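Local coordinates for nucleosome assembly protein (Plasmodium falciparum, PDB 5X7V), which probably acts as a histone chaperone of the nucleosome assembly protein family, recognising histones for their assembly with DNA into nucleosomes, at residues F38-D42 / V77-L81; C126-W131 / F158-T163. The contacts are given in a common frame with arbitrary orientation. Residues are numbered along the deposited sequence.

Contact 1: F38-D42 / V77-L81; sequences FEKRD and VKLDL
Residues 38-42 form a helical turn near the C-terminus of the long helix 2-45, with Asp42 N hydrogen-bonded to Phe38 O at 3.2 Å. Residues 77-81 belong to strand 76-82, an outermost strand of the antiparallel sheet within this chain. The short axes run nearly antiparallel, at 160°, and approach to 10.1 Å. At that spacing the contact is made through side chains. The closest CA atoms are those of Asp42 and Lys78, 7.0 Å apart. Asp42 has the largest buried area. Its CA-to-CB bond points toward the strand, and an m rotamer brings Asp42 OD2 to 3.3 Å from Lys78 NZ, a salt bridge with a weak hydrogen bond. The CA-to-CB bond of Lys78 points sideways, but chi4 near -46° turns Lys78 NZ to Asp80 OD1 at 2.9 Å, in a hydrogen-bonded salt bridge. In the NAP fold a long dimerisation helix leads into the globular domain, and this network is one link between them. Trp181 also meets both segments, at Phe38, Arg41, Leu79, Asp80 and Leu81. Val77 and Lys78 both face Ile96 in a classic beta bulge. The CA-to-CB bond of Asp80 points toward the helix, and Asp80 OD2 is 3.1 Å from Asp42 OD2, a like-charge pair. From a sideways CA-to-CB bond, Glu39 brings a third carboxylate nearer: Glu39 OE2 is 3.7 Å from Asp80 OD2, while Glu39 OE1 stays 4.2 Å from Lys78 NZ, beyond a salt bridge.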
loop_
_atom_site.group_PDB
_atom_site.type_symbol
_atom_site.label_atom_id
_atom_site.label_comp_id
_atom_site.label_asym_id
_atom_site.label_seq_id
_atom_site.Cartn_x
_atom_site.Cartn_y
_atom_site.Cartn_z
ATOM N N PHE A 38 9.372 19.321 -4.056
ATOM C CA PHE A 38 10.430 18.401 -3.702
ATOM C C PHE A 38 11.794 19.030 -3.900
ATOM O O PHE A 38 12.732 18.729 -3.172
ATOM C CB PHE A 38 10.315 17.121 -4.518
ATOM C CG PHE A 38 9.162 16.258 -4.106
ATOM C CD1 PHE A 38 8.778 16.195 -2.772
ATOM C CD2 PHE A 38 8.450 15.522 -5.048
ATOM C CE1 PHE A 38 7.710 15.417 -2.378
ATOM C CE2 PHE A 38 7.381 14.754 -4.668
ATOM C CZ PHE A 38 7.003 14.700 -3.326
ATOM N N GLU A 39 11.923 19.916 -4.874
ATOM C CA GLU A 39 13.234 20.483 -5.129
ATOM C C GLU A 39 13.518 21.614 -4.164
ATOM O O GLU A 39 14.655 21.813 -3.761
ATOM C CB GLU A 39 13.358 20.958 -6.570
ATOM C CG GLU A 39 13.422 19.811 -7.592
ATOM C CD GLU A 39 14.402 18.692 -7.210
ATOM O OE1 GLU A 39 15.597 18.997 -6.965
ATOM O OE2 GLU A 39 13.979 17.506 -7.183
ATOM N N LYS A 40 12.480 22.347 -3.784
ATOM C CA LYS A 40 12.635 23.442 -2.836
ATOM C C LYS A 40 12.844 22.861 -1.424
ATOM O O LYS A 40 13.397 23.512 -0.541
ATOM C CB LYS A 40 11.426 24.388 -2.905
ATOM C CG LYS A 40 11.486 25.578 -1.953
ATOM C CD LYS A 40 12.566 26.596 -2.341
ATOM C CE LYS A 40 12.699 27.725 -1.294
ATOM N NZ LYS A 40 13.608 28.846 -1.731
ATOM N N ARG A 41 12.423 21.618 -1.235
ATOM C CA ARG A 41 12.658 20.900 0.010
ATOM C C ARG A 41 14.111 20.417 0.119
ATOM O O ARG A 41 14.713 20.465 1.189
ATOM C CB ARG A 41 11.701 19.712 0.105
ATOM C CG ARG A 41 11.824 18.898 1.365
ATOM C CD ARG A 41 10.815 17.778 1.376
ATOM N NE ARG A 41 11.212 16.696 0.504
ATOM C CZ ARG A 41 10.560 15.546 0.450
ATOM N NH1 ARG A 41 9.493 15.381 1.221
ATOM N NH2 ARG A 41 10.962 14.571 -0.363
ATOM N N ASP A 42 14.666 19.949 -0.996
ATOM C CA ASP A 42 16.071 19.565 -1.048
ATOM C C ASP A 42 16.991 20.724 -0.656
ATOM O O ASP A 42 18.076 20.520 -0.117
ATOM C CB ASP A 42 16.464 19.078 -2.451
ATOM C CG ASP A 42 16.213 17.586 -2.663
ATOM O OD1 ASP A 42 16.037 16.842 -1.664
ATOM O OD2 ASP A 42 16.249 17.149 -3.847
ATOM N N VAL A 77 24.378 14.602 0.877
ATOM C CA VAL A 77 23.852 15.938 0.684
ATOM C C VAL A 77 22.480 15.863 0.005
ATOM O O VAL A 77 21.693 16.802 0.109
ATOM C CB VAL A 77 24.809 16.840 -0.172
ATOM C CG1 VAL A 77 26.166 16.962 0.447
ATOM C CG2 VAL A 77 24.949 16.317 -1.568
ATOM N N LYS A 78 22.188 14.753 -0.674
ATOM C CA LYS A 78 20.988 14.666 -1.514
ATOM C C LYS A 78 20.485 13.245 -1.731
ATOM O O LYS A 78 21.251 12.346 -2.111
ATOM C CB LYS A 78 21.257 15.297 -2.882
ATOM C CG LYS A 78 20.044 15.879 -3.573
ATOM C CD LYS A 78 20.414 17.159 -4.311
ATOM C CE LYS A 78 19.293 17.626 -5.192
ATOM N NZ LYS A 78 18.774 16.483 -5.930
ATOM N N LEU A 79 19.187 13.059 -1.517
ATOM C CA LEU A 79 18.541 11.776 -1.749
ATOM C C LEU A 79 17.325 12.030 -2.611
ATOM O O LEU A 79 16.538 12.923 -2.305
ATOM C CB LEU A 79 18.143 11.122 -0.424
ATOM C CG LEU A 79 17.817 9.634 -0.293
ATOM C CD1 LEU A 79 17.745 9.318 1.186
ATOM C CD2 LEU A 79 16.511 9.284 -0.970
ATOM N N ASP A 80 17.156 11.279 -3.692
ATOM C CA ASP A 80 15.976 11.516 -4.516
ATOM C C ASP A 80 15.295 10.287 -5.006
ATOM O O ASP A 80 15.914 9.350 -5.481
ATOM C CB ASP A 80 16.310 12.402 -5.704
ATOM C CG ASP A 80 16.395 13.851 -5.301
ATOM O OD1 ASP A 80 17.445 14.217 -4.729
ATOM O OD2 ASP A 80 15.404 14.606 -5.484
ATOM N N LEU A 81 13.982 10.316 -4.871
ATOM C CA LEU A 81 13.132 9.287 -5.396
ATOM C C LEU A 81 12.602 9.805 -6.712
ATOM O O LEU A 81 12.106 10.927 -6.780
ATOM C CB LEU A 81 12.011 8.973 -4.417
ATOM C CG LEU A 81 11.039 7.888 -4.825
ATOM C CD1 LEU A 81 11.787 6.595 -4.991
ATOM C CD2 LEU A 81 10.034 7.772 -3.736
#

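Contact 2: C126-W131 / F158-T163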
loop_
_atom_site.group_PDB
_atom_site.type_symbol
_atom_site.label_atom_id
_atom_site.label_comp_id
_atom_site.label_asym_id
_atom_site.label_seq_id
_atom_site.Cartn_x
_atom_site.Cartn_y
_atom_site.Cartn_z
ATOM N N CYS A 126 22.657 -0.394 -11.035
ATOM C CA CYS A 126 23.234 -0.198 -9.702
ATOM C C CYS A 126 24.700 0.199 -9.672
ATOM O O CYS A 126 25.539 -0.436 -10.285
ATOM C CB CYS A 126 23.071 -1.440 -8.855
ATOM S SG CYS A 126 23.189 -0.948 -7.175
ATOM N N THR A 127 25.005 1.249 -8.935
ATOM C CA THR A 127 26.371 1.711 -8.854
ATOM C C THR A 127 27.231 0.746 -8.053
ATOM O O THR A 127 26.872 0.348 -6.956
ATOM C CB THR A 127 26.449 3.119 -8.234
ATOM O OG1 THR A 127 25.826 4.072 -9.113
ATOM C CG2 THR A 127 27.901 3.518 -8.003
ATOM N N ARG A 128 28.427 0.505 -8.555
ATOM C CA ARG A 128 29.387 -0.311 -7.862
ATOM C C ARG A 128 30.178 0.661 -7.025
ATOM O O ARG A 128 30.856 1.513 -7.550
ATOM C CB ARG A 128 30.313 -0.975 -8.862
ATOM C CG ARG A 128 30.566 -2.449 -8.639
ATOM C CD ARG A 128 30.989 -3.130 -9.924
ATOM N NE ARG A 128 30.201 -4.329 -10.180
ATOM N N ILE A 129 30.043 0.568 -5.717
ATOM C CA ILE A 129 30.785 1.413 -4.825
ATOM C C ILE A 129 32.199 0.881 -4.739
ATOM O O ILE A 129 32.430 -0.319 -4.545
ATOM C CB ILE A 129 30.149 1.450 -3.434
ATOM C CG1 ILE A 129 28.675 1.802 -3.527
ATOM C CG2 ILE A 129 30.855 2.456 -2.552
ATOM C CD1 ILE A 129 27.929 1.416 -2.316
ATOM N N LYS A 130 33.153 1.777 -4.912
ATOM C CA LYS A 130 34.543 1.418 -4.780
ATOM C C LYS A 130 35.059 2.075 -3.509
ATOM O O LYS A 130 35.459 3.241 -3.512
ATOM C CB LYS A 130 35.326 1.851 -6.014
ATOM C CG LYS A 130 34.942 1.077 -7.267
ATOM C CD LYS A 130 35.687 1.554 -8.484
ATOM C CE LYS A 130 35.422 3.028 -8.765
ATOM N NZ LYS A 130 35.903 3.395 -10.139
ATOM N N TRP A 131 34.979 1.318 -2.418
ATOM C CA TRP A 131 35.454 1.733 -1.105
ATOM C C TRP A 131 36.958 1.954 -1.106
ATOM O O TRP A 131 37.685 1.189 -1.725
ATOM C CB TRP A 131 35.056 0.683 -0.081
ATOM C CG TRP A 131 33.581 0.585 -0.001
ATOM C CD1 TRP A 131 32.781 -0.349 -0.591
ATOM C CD2 TRP A 131 32.703 1.490 0.678
ATOM N NE1 TRP A 131 31.462 -0.098 -0.298
ATOM C CE2 TRP A 131 31.388 1.030 0.478
ATOM C CE3 TRP A 131 32.904 2.637 1.454
ATOM C CZ2 TRP A 131 30.279 1.681 1.015
ATOM C CZ3 TRP A 131 31.802 3.278 1.980
ATOM C CH2 TRP A 131 30.509 2.797 1.765
ATOM N N PHE A 158 24.694 0.330 3.129
ATOM C CA PHE A 158 25.301 0.365 1.820
ATOM C C PHE A 158 25.367 -1.010 1.196
ATOM O O PHE A 158 25.753 -1.127 0.038
ATOM C CB PHE A 158 26.691 0.959 1.892
ATOM C CG PHE A 158 26.695 2.395 2.255
ATOM C CD1 PHE A 158 26.318 3.342 1.330
ATOM C CD2 PHE A 158 27.076 2.806 3.521
ATOM C CE1 PHE A 158 26.302 4.662 1.651
ATOM C CE2 PHE A 158 27.073 4.126 3.844
ATOM C CZ PHE A 158 26.679 5.059 2.896
ATOM N N GLU A 159 24.983 -2.043 1.946
ATOM C CA GLU A 159 24.778 -3.372 1.361
ATOM C C GLU A 159 23.557 -3.408 0.451
ATOM O O GLU A 159 23.342 -4.382 -0.275
ATOM C CB GLU A 159 24.615 -4.439 2.438
ATOM C CG GLU A 159 25.827 -4.626 3.297
ATOM C CD GLU A 159 25.725 -5.870 4.128
ATOM O OE1 GLU A 159 25.634 -6.961 3.510
ATOM O OE2 GLU A 159 25.723 -5.760 5.380
ATOM N N TRP A 160 22.749 -2.351 0.513
ATOM C CA TRP A 160 21.564 -2.254 -0.311
ATOM C C TRP A 160 21.923 -1.998 -1.774
ATOM O O TRP A 160 21.114 -2.245 -2.668
ATOM C CB TRP A 160 20.632 -1.161 0.214
ATOM C CG TRP A 160 19.402 -1.059 -0.637
ATOM C CD1 TRP A 160 18.432 -2.006 -0.781
ATOM C CD2 TRP A 160 19.028 0.029 -1.480
ATOM N NE1 TRP A 160 17.478 -1.576 -1.661
ATOM C CE2 TRP A 160 17.819 -0.328 -2.106
ATOM C CE3 TRP A 160 19.593 1.271 -1.765
ATOM C CZ2 TRP A 160 17.172 0.512 -3.009
ATOM C CZ3 TRP A 160 18.938 2.109 -2.659
ATOM C CH2 TRP A 160 17.743 1.725 -3.265
ATOM N N PHE A 161 23.146 -1.531 -2.024
ATOM C CA PHE A 161 23.597 -1.277 -3.389
ATOM C C PHE A 161 24.202 -2.514 -4.069
ATOM O O PHE A 161 25.351 -2.508 -4.520
ATOM C CB PHE A 161 24.581 -0.123 -3.393
ATOM C CG PHE A 161 23.958 1.177 -3.008
ATOM C CD1 PHE A 161 23.331 1.979 -3.974
ATOM C CD2 PHE A 161 23.968 1.602 -1.675
ATOM C CE1 PHE A 161 22.735 3.180 -3.625
ATOM C CE2 PHE A 161 23.368 2.807 -1.315
ATOM C CZ PHE A 161 22.745 3.591 -2.290
ATOM N N THR A 162 23.391 -3.566 -4.142
ATOM C CA THR A 162 23.690 -4.748 -4.941
ATOM C C THR A 162 22.627 -5.047 -6.025
ATOM O O THR A 162 21.557 -4.413 -6.082
ATOM C CB THR A 162 23.834 -5.988 -4.061
ATOM O OG1 THR A 162 23.981 -7.142 -4.898
ATOM C CG2 THR A 162 22.611 -6.157 -3.170
ATOM N N THR A 163 22.963 -6.006 -6.890
ATOM C CA THR A 163 22.060 -6.498 -7.923
ATOM C C THR A 163 21.355 -7.701 -7.351
ATOM O O THR A 163 20.234 -8.036 -7.735
ATOM C CB THR A 163 22.801 -6.899 -9.215
ATOM O OG1 THR A 163 23.446 -5.760 -9.775
ATOM C CG2 THR A 163 21.847 -7.462 -10.254
#
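This contact packs two parts of the long irregular region between strand 121-126 and helix 172-180 of the NAP globular domain. Residues 126-131 leave the last strand of the sheet in an extended course. Residues 158-163 finish a 3-10 turn and then bend sharply at Phe161, the centre of an inverse gamma turn. The CA atoms come nearest at Cys126 and Phe161, 6.4 Å apart. Cys126 SG lies 3.6 Å from Phe161 C and 4.1 Å from Phe161 CB, near the edge of the ring. Ile129 CD1 touches both phenylalanines, at 3.8 Å from Phe161 CB, 4.1 Å from Phe158 O and 4.4 Å from Phe158 CB. Further along, Trp131 directs an edge at the face of Phe158. This T-shaped stack has its six-membered rings 5.3 Å apart between centroids, with planes at 76°. Trp131 CZ2 also touches Phe158 CB at 3.8 Å. The patch continues into the domain, where Leu110 meets Ile129 and Phe161, and Ile72 of helix 68-73 meets Trp131 and Phe158. Thr127 OG1 hydrogen-bonds to Val111 N and Thr162 OG1 to Asp164 N. The two segments share no hydrogen bond, so their fit rests on apolar and aromatic packing.

The two contacts lie on different parts of the chain, with centres about 21 Å apart and nearest atoms about 8 Å apart. They do not touch. Contact 1 is buried and joins two regular elements, the long helix and one outermost strand of the sheet. Contact 2 is a surface contact between loop segments and begins at the other outermost strand. Their chemistry runs against simple expectation: the buried contact is made of charged groups, with one salt bridge across it and carboxylates close together, the surface one of apolar and aromatic side chains. Contact 1 also adjoins the second subunit, where Arg41 NH1 hydrogen-bonds to Gln9 OE1 of that subunit. Contact 2 stays within one chain of the assembly.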